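Local atomic coordinates of 3'-5'-exonuclease (Saccharomyces cerevisiae, PDB entry 3E2V), a protein that probably degrades DNA from the 3' to the 5' end and incises double-stranded DNA, and belongs to the metal-dependent TatD-type hydrolases. Residues Gly18-Asp23 / Glu301-Trp306; Val41-Arg46 / Arg356-Asn361; Ala55-Ser60 / Leu81-Thr86. All blocks are in the same frame, centred on the assembly; numbering follows the deposited sequence. Where two conformers were deposited one is given.

Contact 1: residues Gly18-Asp23 / Glu301-Trp306; sequences GLNLTD and ETDAPW. With MG (magnesium ion), chain E.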
ATOM      1  N   GLY A  18       1.946   3.292  -3.354  1.00 13.09           N
ATOM      2  CA  GLY A  18       2.147   1.848  -3.294  1.00 14.15           C
ATOM      3  C   GLY A  18       3.452   1.398  -3.901  1.00 13.29           C
ATOM      4  O   GLY A  18       3.470   0.716  -4.931  1.00 14.14           O
ATOM      5  N   LEU A  19       4.556   1.761  -3.265  1.00 12.56           N
ATOM      6  CA  LEU A  19       5.843   1.357  -3.763  1.00 13.10           C
ATOM      7  C   LEU A  19       6.439   0.254  -2.875  1.00 12.68           C
ATOM      8  O   LEU A  19       6.774   0.488  -1.710  1.00 13.08           O
ATOM      9  CB  LEU A  19       6.766   2.579  -3.839  1.00 13.46           C
ATOM     10  CG  LEU A  19       8.222   2.328  -4.263  1.00 12.90           C
ATOM     11  CD1 LEU A  19       8.292   1.552  -5.572  1.00 14.95           C
ATOM     12  CD2 LEU A  19       8.953   3.637  -4.427  1.00 13.95           C
ATOM     13  N   ASN A  20       6.565  -0.959  -3.414  1.00 12.70           N
ATOM     14  CA  ASN A  20       7.106  -2.058  -2.600  1.00 13.01           C
ATOM     15  C   ASN A  20       8.617  -2.106  -2.734  1.00 13.45           C
ATOM     16  O   ASN A  20       9.181  -3.043  -3.310  1.00 14.14           O
ATOM     17  CB  ASN A  20       6.493  -3.378  -3.052  1.00 12.79           C
ATOM     18  CG  ASN A  20       4.996  -3.380  -2.932  1.00 14.06           C
ATOM     19  OD1 ASN A  20       4.451  -3.515  -1.835  1.00 17.78           O
ATOM     20  ND2 ASN A  20       4.308  -3.243  -4.083  1.00 15.23           N
ATOM     21  N   LEU A  21       9.273  -1.064  -2.233  1.00 12.96           N
ATOM     22  CA  LEU A  21      10.698  -0.872  -2.486  1.00 13.96           C
ATOM     23  C   LEU A  21      11.597  -1.924  -1.857  1.00 14.38           C
ATOM     24  O   LEU A  21      12.716  -2.141  -2.336  1.00 14.77           O
ATOM     25  CB  LEU A  21      11.103   0.530  -2.046  1.00 14.52           C
ATOM     26  CG  LEU A  21      12.427   1.001  -2.654  1.00 14.83           C
ATOM     27  CD1 LEU A  21      12.343   1.163  -4.177  1.00 17.01           C
ATOM     28  CD2 LEU A  21      12.863   2.304  -1.998  1.00 18.22           C
ATOM     29  N   THR A  22      11.121  -2.594  -0.815  1.00 14.76           N
ATOM     30  CA  THR A  22      11.893  -3.700  -0.245  1.00 15.44           C
ATOM     31  C   THR A  22      11.826  -4.992  -1.059  1.00 15.74           C
ATOM     32  O   THR A  22      12.487  -5.972  -0.689  1.00 15.87           O
ATOM     33  CB  THR A  22      11.433  -4.042   1.174  1.00 15.09           C
ATOM     34  OG1 THR A  22      10.086  -4.552   1.136  1.00 16.17           O
ATOM     35  CG2 THR A  22      11.506  -2.825   2.074  1.00 16.16           C
ATOM     36  N   ASP A  23      11.026  -5.035  -2.131  1.00 15.28           N
ATOM     37  CA  ASP A  23      10.880  -6.277  -2.865  1.00 15.46           C
ATOM     38  C   ASP A  23      12.222  -6.762  -3.410  1.00 15.04           C
ATOM     39  O   ASP A  23      13.007  -5.953  -3.894  1.00 15.64           O
ATOM     40  CB  ASP A  23       9.892  -6.133  -4.006  1.00 15.12           C
ATOM     41  CG  ASP A  23       9.550  -7.472  -4.592  1.00 16.65           C
ATOM     42  OD1 ASP A  23       8.626  -8.121  -4.076  1.00 19.07           O
ATOM     43  OD2 ASP A  23      10.260  -7.904  -5.511  1.00 16.59           O
ATOM     44  N   GLU A 301      -1.280   4.745  -7.663  1.00 12.64           N
ATOM     45  CA  GLU A 301      -0.177   3.920  -7.176  1.00 12.57           C
ATOM     46  C   GLU A 301       0.245   2.997  -8.281  1.00 12.63           C
ATOM     47  O   GLU A 301      -0.526   2.750  -9.224  1.00 12.38           O
ATOM     48  CB  GLU A 301      -0.574   3.079  -5.953  1.00 13.91           C
ATOM     49  CG  GLU A 301      -2.049   2.706  -5.916  1.00 13.27           C
ATOM     50  CD  GLU A 301      -2.326   1.491  -5.035  1.00 15.04           C
ATOM     51  OE1 GLU A 301      -1.688   0.444  -5.252  1.00 15.74           O
ATOM     52  OE2 GLU A 301      -3.193   1.589  -4.154  1.00 15.31           O
ATOM     53  N   THR A 302       1.477   2.496  -8.180  1.00 12.55           N
ATOM     54  CA  THR A 302       1.942   1.494  -9.148  1.00 13.04           C
ATOM     55  C   THR A 302       1.879   0.067  -8.614  1.00 13.30           C
ATOM     56  O   THR A 302       1.700  -0.889  -9.382  1.00 12.82           O
ATOM     57  CB  THR A 302       3.403   1.722  -9.626  1.00 13.05           C
ATOM     58  OG1 THR A 302       4.306   1.689  -8.504  1.00 13.78           O
ATOM     59  CG2 THR A 302       3.542   3.013 -10.426  1.00 13.06           C
ATOM     60  N   ASP A 303       2.032  -0.103  -7.296  1.00 12.45           N
ATOM     61  CA  ASP A 303       2.264  -1.438  -6.699  1.00 12.66           C
ATOM     62  C   ASP A 303       3.552  -2.068  -7.222  1.00 12.72           C
ATOM     63  O   ASP A 303       3.733  -3.293  -7.118  1.00 12.93           O
ATOM     64  CB  ASP A 303       1.057  -2.381  -6.881  1.00 12.68           C
ATOM     65  CG  ASP A 303       0.969  -3.414  -5.782  1.00 16.10           C
ATOM     66  OD1 ASP A 303       1.259  -3.063  -4.610  1.00 14.79           O
ATOM     67  OD2 ASP A 303       0.603  -4.575  -6.084  1.00 20.41           O
ATOM     68  N   ALA A 304       4.456  -1.232  -7.743  1.00 12.25           N
ATOM     69  CA  ALA A 304       5.724  -1.762  -8.286  1.00 12.14           C
ATOM     70  C   ALA A 304       6.398  -2.666  -7.228  1.00 12.67           C
ATOM     71  O   ALA A 304       6.411  -2.337  -6.033  1.00 12.63           O
ATOM     72  CB  ALA A 304       6.615  -0.643  -8.679  1.00 13.45           C
ATOM     73  N   PRO A 305       6.957  -3.809  -7.637  1.00 12.98           N
ATOM     74  CA  PRO A 305       7.216  -4.253  -9.007  1.00 13.65           C
ATOM     75  C   PRO A 305       6.062  -4.965  -9.706  1.00 13.78           C
ATOM     76  O   PRO A 305       6.253  -5.468 -10.819  1.00 14.29           O
ATOM     77  CB  PRO A 305       8.363  -5.242  -8.815  1.00 14.37           C
ATOM     78  CG  PRO A 305       7.992  -5.932  -7.527  1.00 13.44           C
ATOM     79  CD  PRO A 305       7.438  -4.799  -6.640  1.00 13.26           C
ATOM     80  N   TRP A 306       4.906  -5.041  -9.053  1.00 14.86           N
ATOM     81  CA  TRP A 306       3.717  -5.706  -9.586  1.00 14.84           C
ATOM     82  C   TRP A 306       2.879  -4.757 -10.428  1.00 14.85           C
ATOM     83  O   TRP A 306       3.178  -3.560 -10.528  1.00 13.97           O
ATOM     84  CB  TRP A 306       2.865  -6.216  -8.415  1.00 16.95           C
ATOM     85  CG  TRP A 306       3.706  -6.878  -7.360  1.00 19.40           C
ATOM     86  CD1 TRP A 306       3.924  -6.440  -6.076  1.00 21.63           C
ATOM     87  CD2 TRP A 306       4.460  -8.080  -7.508  1.00 22.90           C
ATOM     88  NE1 TRP A 306       4.762  -7.306  -5.420  1.00 22.99           N
ATOM     89  CE2 TRP A 306       5.109  -8.322  -6.272  1.00 22.83           C
ATOM     90  CE3 TRP A 306       4.646  -8.986  -8.564  1.00 24.21           C
ATOM     91  CZ2 TRP A 306       5.941  -9.434  -6.065  1.00 23.45           C
ATOM     92  CZ3 TRP A 306       5.471 -10.097  -8.357  1.00 23.51           C
ATOM     93  CH2 TRP A 306       6.106 -10.306  -7.114  1.00 22.68           C
TER
HETATM   94 MG    MG E 427       0.286  -4.083  -2.857  1.00 26.21          MG
HETATM   95  O   HOH W   1       1.723  -3.357  -1.574  1.00 36.38           O
HETATM   96  O   HOH W   2       6.404  -6.960  -3.068  1.00 31.35           O
HETATM   97  O   HOH W   3       1.590  -5.645  -3.186  1.00 32.00           O
HETATM   98  O   HOH W   4      -1.075  -5.120  -3.913  1.00 37.34           O
HETATM   99  O   HOH W   5      -0.880  -5.446  -1.006  1.00 26.60           O
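Asn20 meets Asp303 through ND2, which lies 3.1 Å from Asp303 OD1; the bond is fairly straight at the hydrogen (164°) and reaches the oxygen from above the carboxylate plane. The same Asp303 OD1 coordinates the magnesium ion at 2.2 Å, so one carboxylate oxygen serves both metal and amide. CG of Asn20 sits beside its backbone N (chi1 -59°). Asn20 ND2 also donates to Ala304 O at 3.0 Å, an oxygen that accepts the backbone N of Asn20 as well. At the other end of the amide, Asn20 OD1 takes a hydrogen bond from a metal-bound water 2.7 Å away and is paired with Thr58 OG1, which would help fix the flip of the group. Further out, Pro305, preceded by a cis peptide, sets CG 3.6 Å from Asp23 OD2, while one water links Asp23 OD1 to Trp306 NE1; Met25 N holds Asp23 OD2. Behind the metal ligand, Thr302 OG1 accepts from Ala304 N in an ST turn and is itself tied to Asp16. His253 is a further ligand of the magnesium ion, and the aspartate following the eighth strand marks the metal centre of a TIM-barrel amidohydrolase, here of the TatD type.

Contact 2: residues Val41-Arg46 / Arg356-Asn361; sequences VKLLER and RNEPCN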
ATOM      1  N   VAL A  41      18.513   3.022  -6.416  1.00 17.62           N
ATOM      2  CA  VAL A  41      18.803   4.454  -6.536  1.00 19.03           C
ATOM      3  C   VAL A  41      18.537   4.931  -7.977  1.00 18.65           C
ATOM      4  O   VAL A  41      17.851   5.935  -8.174  1.00 18.14           O
ATOM      5  CB  VAL A  41      20.204   4.846  -5.971  1.00 19.74           C
ATOM      6  CG1 VAL A  41      20.539   6.280  -6.319  1.00 20.03           C
ATOM      7  CG2 VAL A  41      20.220   4.665  -4.459  1.00 20.83           C
ATOM      8  N   LYS A  42      19.000   4.181  -8.977  1.00 18.24           N
ATOM      9  CA  LYS A  42      18.676   4.504 -10.382  1.00 17.78           C
ATOM     10  C   LYS A  42      17.170   4.421 -10.672  1.00 16.81           C
ATOM     11  O   LYS A  42      16.623   5.228 -11.441  1.00 17.05           O
ATOM     12  CB  LYS A  42      19.458   3.619 -11.363  1.00 17.94           C
ATOM     13  CG  LYS A  42      20.898   4.077 -11.511  1.00 20.48           C
ATOM     14  CD  LYS A  42      21.697   3.076 -12.315  1.00 23.35           C
ATOM     15  CE  LYS A  42      23.187   3.383 -12.264  1.00 27.63           C
ATOM     16  NZ  LYS A  42      23.592   4.255 -13.391  1.00 30.08           N
ATOM     17  N   LEU A  43      16.510   3.462 -10.036  1.00 16.98           N
ATOM     18  CA  LEU A  43      15.072   3.361 -10.098  1.00 15.87           C
ATOM     19  C   LEU A  43      14.416   4.662  -9.630  1.00 15.46           C
ATOM     20  O   LEU A  43      13.459   5.148 -10.250  1.00 14.91           O
ATOM     21  CB  LEU A  43      14.597   2.201  -9.223  1.00 16.18           C
ATOM     22  CG  LEU A  43      13.093   2.000  -9.159  1.00 17.21           C
ATOM     23  CD1 LEU A  43      12.730   0.572  -9.475  1.00 21.71           C
ATOM     24  CD2 LEU A  43      12.544   2.471  -7.825  1.00 23.23           C
ATOM     25  N   LEU A  44      14.914   5.212  -8.529  1.00 15.56           N
ATOM     26  CA  LEU A  44      14.350   6.447  -7.996  1.00 15.85           C
ATOM     27  C   LEU A  44      14.655   7.627  -8.909  1.00 16.17           C
ATOM     28  O   LEU A  44      13.810   8.510  -9.060  1.00 16.39           O
ATOM     29  CB  LEU A  44      14.818   6.677  -6.553  1.00 15.71           C
ATOM     30  CG  LEU A  44      14.294   5.635  -5.545  1.00 16.76           C
ATOM     31  CD1 LEU A  44      15.074   5.675  -4.228  1.00 19.83           C
ATOM     32  CD2 LEU A  44      12.780   5.762  -5.279  1.00 17.31           C
ATOM     33  N   GLU A  45      15.832   7.628  -9.520  1.00 16.70           N
ATOM     34  CA  GLU A  45      16.182   8.634 -10.529  1.00 17.70           C
ATOM     35  C   GLU A  45      15.238   8.584 -11.735  1.00 16.72           C
ATOM     36  O   GLU A  45      14.798   9.633 -12.235  1.00 17.18           O
ATOM     37  CB  GLU A  45      17.657   8.487 -10.943  1.00 17.65           C
ATOM     38  CG  GLU A  45      18.602   8.804  -9.788  1.00 20.69           C
ATOM     39  CD  GLU A  45      20.075   8.497 -10.050  1.00 21.01           C
ATOM     40  OE1 GLU A  45      20.411   7.882 -11.084  1.00 25.50           O
ATOM     41  OE2 GLU A  45      20.898   8.893  -9.193  1.00 28.57           O
ATOM     42  N   ARG A  46      14.901   7.380 -12.200  1.00 15.47           N
ATOM     43  CA  ARG A  46      13.937   7.219 -13.299  1.00 15.28           C
ATOM     44  C   ARG A  46      12.574   7.783 -12.901  1.00 15.05           C
ATOM     45  O   ARG A  46      11.926   8.486 -13.691  1.00 15.27           O
ATOM     46  CB  ARG A  46      13.784   5.757 -13.720  1.00 15.56           C
ATOM     47  CG  ARG A  46      15.001   5.208 -14.436  1.00 15.60           C
ATOM     48  CD  ARG A  46      14.732   3.848 -15.004  1.00 15.52           C
ATOM     49  NE  ARG A  46      14.651   2.754 -14.020  1.00 15.47           N
ATOM     50  CZ  ARG A  46      15.707   2.125 -13.511  1.00 15.74           C
ATOM     51  NH1 ARG A  46      16.951   2.530 -13.796  1.00 16.38           N
ATOM     52  NH2 ARG A  46      15.519   1.114 -12.668  1.00 14.72           N
ATOM     53  N   ARG A 356       9.372  -6.130 -14.699  1.00 16.00           N
ATOM     54  CA  ARG A 356       9.481  -5.543 -13.360  1.00 15.08           C
ATOM     55  C   ARG A 356       8.926  -4.124 -13.418  1.00 14.42           C
ATOM     56  O   ARG A 356       9.539  -3.217 -14.004  1.00 14.63           O
ATOM     57  CB  ARG A 356      10.938  -5.526 -12.867  1.00 15.41           C
ATOM     58  CG  ARG A 356      11.114  -5.003 -11.437  1.00 15.22           C
ATOM     59  CD  ARG A 356      12.583  -4.915 -11.057  1.00 14.27           C
ATOM     60  NE  ARG A 356      13.229  -3.756 -11.683  1.00 14.99           N
ATOM     61  CZ  ARG A 356      14.439  -3.280 -11.380  1.00 15.09           C
ATOM     62  NH1 ARG A 356      15.199  -3.852 -10.442  1.00 15.45           N
ATOM     63  NH2 ARG A 356      14.900  -2.205 -12.029  1.00 15.87           N
ATOM     64  N   ASN A 357       7.759  -3.924 -12.806  1.00 14.14           N
ATOM     65  CA  ASN A 357       7.160  -2.591 -12.827  1.00 14.13           C
ATOM     66  C   ASN A 357       7.941  -1.617 -11.942  1.00 14.08           C
ATOM     67  O   ASN A 357       8.690  -2.038 -11.055  1.00 13.39           O
ATOM     68  CB  ASN A 357       5.681  -2.670 -12.435  1.00 13.22           C
ATOM     69  CG  ASN A 357       4.903  -1.446 -12.853  1.00 13.82           C
ATOM     70  OD1 ASN A 357       5.335  -0.675 -13.723  1.00 14.29           O
ATOM     71  ND2 ASN A 357       3.755  -1.245 -12.217  1.00 14.39           N
ATOM     72  N   GLU A 358       7.794  -0.315 -12.204  1.00 13.81           N
ATOM     73  CA  GLU A 358       8.516   0.705 -11.459  1.00 13.41           C
ATOM     74  C   GLU A 358       7.644   1.910 -11.143  1.00 12.93           C
ATOM     75  O   GLU A 358       6.664   2.163 -11.858  1.00 13.52           O
ATOM     76  CB  GLU A 358       9.734   1.197 -12.245  1.00 14.02           C
ATOM     77  CG  GLU A 358      10.748   0.116 -12.582  1.00 14.87           C
ATOM     78  CD  GLU A 358      12.094   0.687 -13.014  1.00 15.29           C
ATOM     79  OE1 GLU A 358      12.228   1.924 -13.090  1.00 15.67           O
ATOM     80  OE2 GLU A 358      13.017  -0.111 -13.308  1.00 14.50           O
ATOM     81  N   PRO A 359       8.016   2.676 -10.102  1.00 12.94           N
ATOM     82  CA  PRO A 359       7.258   3.908  -9.802  1.00 13.22           C
ATOM     83  C   PRO A 359       7.264   4.940 -10.942  1.00 13.66           C
ATOM     84  O   PRO A 359       6.347   5.781 -11.007  1.00 14.11           O
ATOM     85  CB  PRO A 359       7.946   4.458  -8.537  1.00 13.51           C
ATOM     86  CG  PRO A 359       9.309   3.801  -8.519  1.00 14.18           C
ATOM     87  CD  PRO A 359       9.101   2.434  -9.123  1.00 13.46           C
ATOM     88  N   CYS A 360       8.242   4.895 -11.848  1.00 14.02           N
ATOM     89  CA  CYS A 360       8.212   5.838 -12.971  1.00 13.92           C
ATOM     90  C   CYS A 360       7.030   5.611 -13.896  1.00 13.88           C
ATOM     91  O   CYS A 360       6.789   6.413 -14.816  1.00 14.86           O
ATOM     92  CB  CYS A 360       9.506   5.826 -13.798  1.00 13.97           C
ATOM     93  SG  CYS A 360       9.863   4.286 -14.681  1.00 15.12           S
ATOM     94  N   ASN A 361       6.289   4.533 -13.669  1.00 13.48           N
ATOM     95  CA  ASN A 361       5.110   4.238 -14.468  1.00 13.91           C
ATOM     96  C   ASN A 361       3.810   4.796 -13.890  1.00 13.39           C
ATOM     97  O   ASN A 361       2.723   4.490 -14.377  1.00 13.76           O
ATOM     98  CB  ASN A 361       5.017   2.734 -14.745  1.00 13.34           C
ATOM     99  CG  ASN A 361       6.072   2.278 -15.740  1.00 14.19           C
ATOM    100  OD1 ASN A 361       6.666   3.099 -16.437  1.00 16.52           O
ATOM    101  ND2 ASN A 361       6.337   0.987 -15.778  1.00 15.00           N
TER
HETATM  102  O   HOH W   6      11.220   4.076 -11.624  1.00 15.04           O
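Glu358 OE2 is gripped by two arginines, Arg46 NH2 at 2.9 Å and Arg356 NH2 at 3.1 Å, both arriving from the same face of the carboxylate plane, the first on the syn side and the second on the anti side. The other oxygen, Glu358 OE1, receives Arg46 NE at 2.7 Å on its syn lone pair in a nearly linear bond (176°). Arg46 thus holds the carboxylate side-on, one nitrogen to each oxygen, with the two planes turned 42° apart. The bend of its chain at chi3 (-73°) swings NE toward the acid. Bringing the two guanidinium groups together leaves Arg46 NH2 and Arg356 NH2 only 3.4 Å apart, a repulsion that Glu358 and Asp39, which bridges to both arginines, probably offset. This buried salt-bridge network joins helix 40-49, an outer helix of the TIM barrel, to the loop leading into helix 362-373. Beside it, Leu43 supplies apolar packing: Leu43 CD2 lies 3.6 Å from Pro359 CG, the leucine and the proline crossing at about a right angle, while Leu43 CD1 runs alongside the Glu358 chain, 3.7 Å from Glu358 CG. A water gives hydrogens to Leu43 O and Glu358 OE1 and accepts from Cys360 N. Cys360 CB touches Arg46 O at 3.6 Å, where the short 3-10 segment abuts the helix.

Contact 3: residues Ala55-Ser60 / Leu81-Thr86; sequences ALVTGS and LKLYHT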
ATOM      1  N   ALA A  55       6.895   8.997  -2.603  1.00 12.99           N
ATOM      2  CA  ALA A  55       6.316   7.656  -2.636  1.00 12.72           C
ATOM      3  C   ALA A  55       6.198   7.128  -1.230  1.00 12.94           C
ATOM      4  O   ALA A  55       6.964   7.510  -0.344  1.00 14.37           O
ATOM      5  CB  ALA A  55       7.150   6.714  -3.494  1.00 13.58           C
ATOM      6  N   LEU A  56       5.213   6.255  -1.035  1.00 12.44           N
ATOM      7  CA  LEU A  56       5.010   5.584   0.229  1.00 12.73           C
ATOM      8  C   LEU A  56       5.489   4.142   0.084  1.00 12.49           C
ATOM      9  O   LEU A  56       4.957   3.387  -0.751  1.00 13.12           O
ATOM     10  CB  LEU A  56       3.519   5.632   0.600  1.00 12.88           C
ATOM     11  CG  LEU A  56       3.127   5.040   1.957  1.00 11.14           C
ATOM     12  CD1 LEU A  56       3.671   5.909   3.100  1.00 13.39           C
ATOM     13  CD2 LEU A  56       1.601   4.975   2.048  1.00 13.51           C
ATOM     14  N   VAL A  57       6.495   3.775   0.880  1.00 12.62           N
ATOM     15  CA  VAL A  57       7.078   2.432   0.853  1.00 13.04           C
ATOM     16  C   VAL A  57       6.284   1.535   1.794  1.00 13.09           C
ATOM     17  O   VAL A  57       6.104   1.864   2.948  1.00 13.08           O
ATOM     18  CB  VAL A  57       8.574   2.483   1.261  1.00 13.61           C
ATOM     19  CG1 VAL A  57       9.208   1.092   1.333  1.00 13.65           C
ATOM     20  CG2 VAL A  57       9.347   3.352   0.277  1.00 13.85           C
ATOM     21  N   THR A  58       5.775   0.426   1.264  1.00 13.95           N
ATOM     22  CA  THR A  58       4.922  -0.461   2.048  0.50 15.36           C
ATOM     23  C   THR A  58       5.699  -1.379   2.974  1.00 15.55           C
ATOM     24  O   THR A  58       6.742  -1.944   2.603  1.00 16.82           O
ATOM     25  CB  THR A  58       4.114  -1.386   1.159  0.50 15.32           C
ATOM     26  OG1 THR A  58       5.006  -2.021   0.246  0.50 17.54           O
ATOM     27  CG2 THR A  58       3.073  -0.625   0.395  0.50 15.75           C
ATOM     28  N   GLY A  59       5.181  -1.525   4.195  1.00 16.08           N
ATOM     29  CA  GLY A  59       5.660  -2.524   5.164  1.00 16.86           C
ATOM     30  C   GLY A  59       4.548  -3.545   5.370  1.00 17.38           C
ATOM     31  O   GLY A  59       3.371  -3.153   5.480  1.00 17.59           O
ATOM     32  N   SER A  60       4.883  -4.835   5.408  1.00 17.05           N
ATOM     33  CA  SER A  60       3.857  -5.901   5.483  1.00 17.19           C
ATOM     34  C   SER A  60       3.993  -6.876   6.659  1.00 15.93           C
ATOM     35  O   SER A  60       3.190  -7.800   6.812  1.00 16.30           O
ATOM     36  CB  SER A  60       3.807  -6.683   4.168  1.00 17.79           C
ATOM     37  OG  SER A  60       5.035  -7.380   3.961  1.00 22.05           O
ATOM     38  N   LEU A  81      13.431  11.266  -4.772  1.00 18.94           N
ATOM     39  CA  LEU A  81      12.045  11.234  -4.277  1.00 19.20           C
ATOM     40  C   LEU A  81      12.040  11.372  -2.771  1.00 18.46           C
ATOM     41  O   LEU A  81      12.933  10.853  -2.091  1.00 18.00           O
ATOM     42  CB  LEU A  81      11.354   9.908  -4.617  1.00 19.50           C
ATOM     43  CG  LEU A  81      10.635   9.758  -5.955  1.00 19.78           C
ATOM     44  CD1 LEU A  81      11.574   9.864  -7.140  1.00 22.77           C
ATOM     45  CD2 LEU A  81       9.904   8.427  -5.981  1.00 20.51           C
ATOM     46  N   LYS A  82      11.041  12.061  -2.237  1.00 17.19           N
ATOM     47  CA  LYS A  82      10.827  12.030  -0.806  1.00 17.31           C
ATOM     48  C   LYS A  82      10.094  10.727  -0.493  1.00 16.59           C
ATOM     49  O   LYS A  82       8.992  10.486  -1.006  1.00 16.76           O
ATOM     50  CB  LYS A  82      10.026  13.241  -0.326  1.00 18.35           C
ATOM     51  CG  LYS A  82       9.790  13.273   1.172  1.00 22.86           C
ATOM     52  CD  LYS A  82      11.089  13.407   1.972  1.00 28.04           C
ATOM     53  CE  LYS A  82      10.846  13.260   3.463  1.00 32.24           C
ATOM     54  NZ  LYS A  82      12.075  12.804   4.181  1.00 34.95           N
ATOM     55  N   LEU A  83      10.725   9.885   0.323  1.00 16.13           N
ATOM     56  CA  LEU A  83      10.151   8.596   0.673  1.00 14.94           C
ATOM     57  C   LEU A  83       9.607   8.586   2.080  1.00 15.57           C
ATOM     58  O   LEU A  83      10.273   8.997   3.041  1.00 16.10           O
ATOM     59  CB  LEU A  83      11.189   7.498   0.530  1.00 15.28           C
ATOM     60  CG  LEU A  83      11.762   7.294  -0.873  1.00 16.26           C
ATOM     61  CD1 LEU A  83      12.856   6.245  -0.850  1.00 17.86           C
ATOM     62  CD2 LEU A  83      10.690   6.892  -1.859  1.00 17.75           C
ATOM     63  N   TYR A  84       8.371   8.105   2.173  1.00 13.94           N
ATOM     64  CA  TYR A  84       7.733   7.793   3.439  1.00 14.60           C
ATOM     65  C   TYR A  84       7.484   6.299   3.509  1.00 14.07           C
ATOM     66  O   TYR A  84       7.683   5.601   2.531  1.00 13.36           O
ATOM     67  CB  TYR A  84       6.439   8.597   3.599  1.00 16.67           C
ATOM     68  CG  TYR A  84       6.684  10.084   3.484  1.00 20.77           C
ATOM     69  CD1 TYR A  84       7.433  10.750   4.446  1.00 23.13           C
ATOM     70  CD2 TYR A  84       6.194  10.805   2.411  1.00 23.66           C
ATOM     71  CE1 TYR A  84       7.678  12.115   4.349  1.00 24.90           C
ATOM     72  CE2 TYR A  84       6.439  12.175   2.296  1.00 26.48           C
ATOM     73  CZ  TYR A  84       7.178  12.820   3.264  1.00 24.71           C
ATOM     74  OH  TYR A  84       7.410  14.178   3.138  1.00 27.35           O
ATOM     75  N   HIS A  85       7.091   5.787   4.675  1.00 13.65           N
ATOM     76  CA  HIS A  85       6.772   4.362   4.753  1.00 13.45           C
ATOM     77  C   HIS A  85       5.663   4.059   5.746  1.00 13.47           C
ATOM     78  O   HIS A  85       5.269   4.909   6.576  1.00 13.58           O
ATOM     79  CB  HIS A  85       8.016   3.557   5.119  1.00 14.43           C
ATOM     80  CG  HIS A  85       8.456   3.795   6.527  1.00 13.87           C
ATOM     81  ND1 HIS A  85       7.957   3.068   7.583  1.00 14.11           N
ATOM     82  CD2 HIS A  85       9.268   4.739   7.061  1.00 14.53           C
ATOM     83  CE1 HIS A  85       8.493   3.510   8.709  1.00 14.30           C
ATOM     84  NE2 HIS A  85       9.298   4.518   8.417  1.00 14.67           N
ATOM     85  N   THR A  86       5.178   2.824   5.666  1.00 12.27           N
ATOM     86  CA  THR A  86       4.174   2.352   6.608  1.00 12.86           C
ATOM     87  C   THR A  86       4.830   1.424   7.627  1.00 13.11           C
ATOM     88  O   THR A  86       6.000   1.018   7.473  1.00 13.06           O
ATOM     89  CB  THR A  86       3.034   1.569   5.869  1.00 12.71           C
ATOM     90  OG1 THR A  86       3.510   0.266   5.493  1.00 13.59           O
ATOM     91  CG2 THR A  86       2.583   2.301   4.609  1.00 13.33           C
TER
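Ala55 CB lies 3.9 Å from Leu83 CD2 and 4.1 Å from Leu81 CD2, the two leucine ends meeting the methyl group from the same side. Val57 continues this face of the sheet, its CB 4.0 Å from His85 CB. On the reverse face Leu56 has CG anti to its backbone N (chi1 -176°); its CD1 meets Tyr84 CB and its CD2 lies 3.8 Å from Thr86 CG2. Between the two faces the strands run parallel, 37° apart in direction, and are joined by a ladder of backbone bonds: Ala55 N to Lys82 O, Tyr84 N to Ala55 O, Val57 N to Tyr84 O (2.7 Å) and Thr86 N to Val57 O. Where the first strand gives way to loop, the side chain takes over from the backbone: Thr86 OG1 accepts from Gly59 N at 2.8 Å and is also hydrogen-bonded to Gly160 O of the next strand. A valine in place of Thr86 would probably leave Gly59 N and Gly160 O without this partner and let the loop after Val57 drift. His85 ND1 donates to Thr86 O at 2.8 Å. Helix 62-75 connects the two strands in a beta-alpha-beta unit and lies against Val57, Leu83 and His85; helix 40-49 meets Leu81 and Leu83, and strand 156-165 follows 82-87 in the barrel order.

How the contacts relate
All three contacts are buried, but they differ in depth and chemistry. Contact 3 is barrel wall, parallel strands joined by backbone bonds and aliphatic side chains; contact 1 gathers polar side chains, water and metal just beyond the strand ends; contact 2, the farthest from the chain centre, relies on charge pairing between an outer helix and a loop. Contacts 1 and 3 share a border: Leu19 N bonds Leu56 O, and Leu21 packs on Val57. Asn357 ties contact 2 to contact 1, its N meeting Pro305 O and its ND2 Trp306 O. Between contacts 2 and 3 the link is packing alone, the Leu44 carbonyl oxygen against Leu81 and the Leu44 side chain against Leu83.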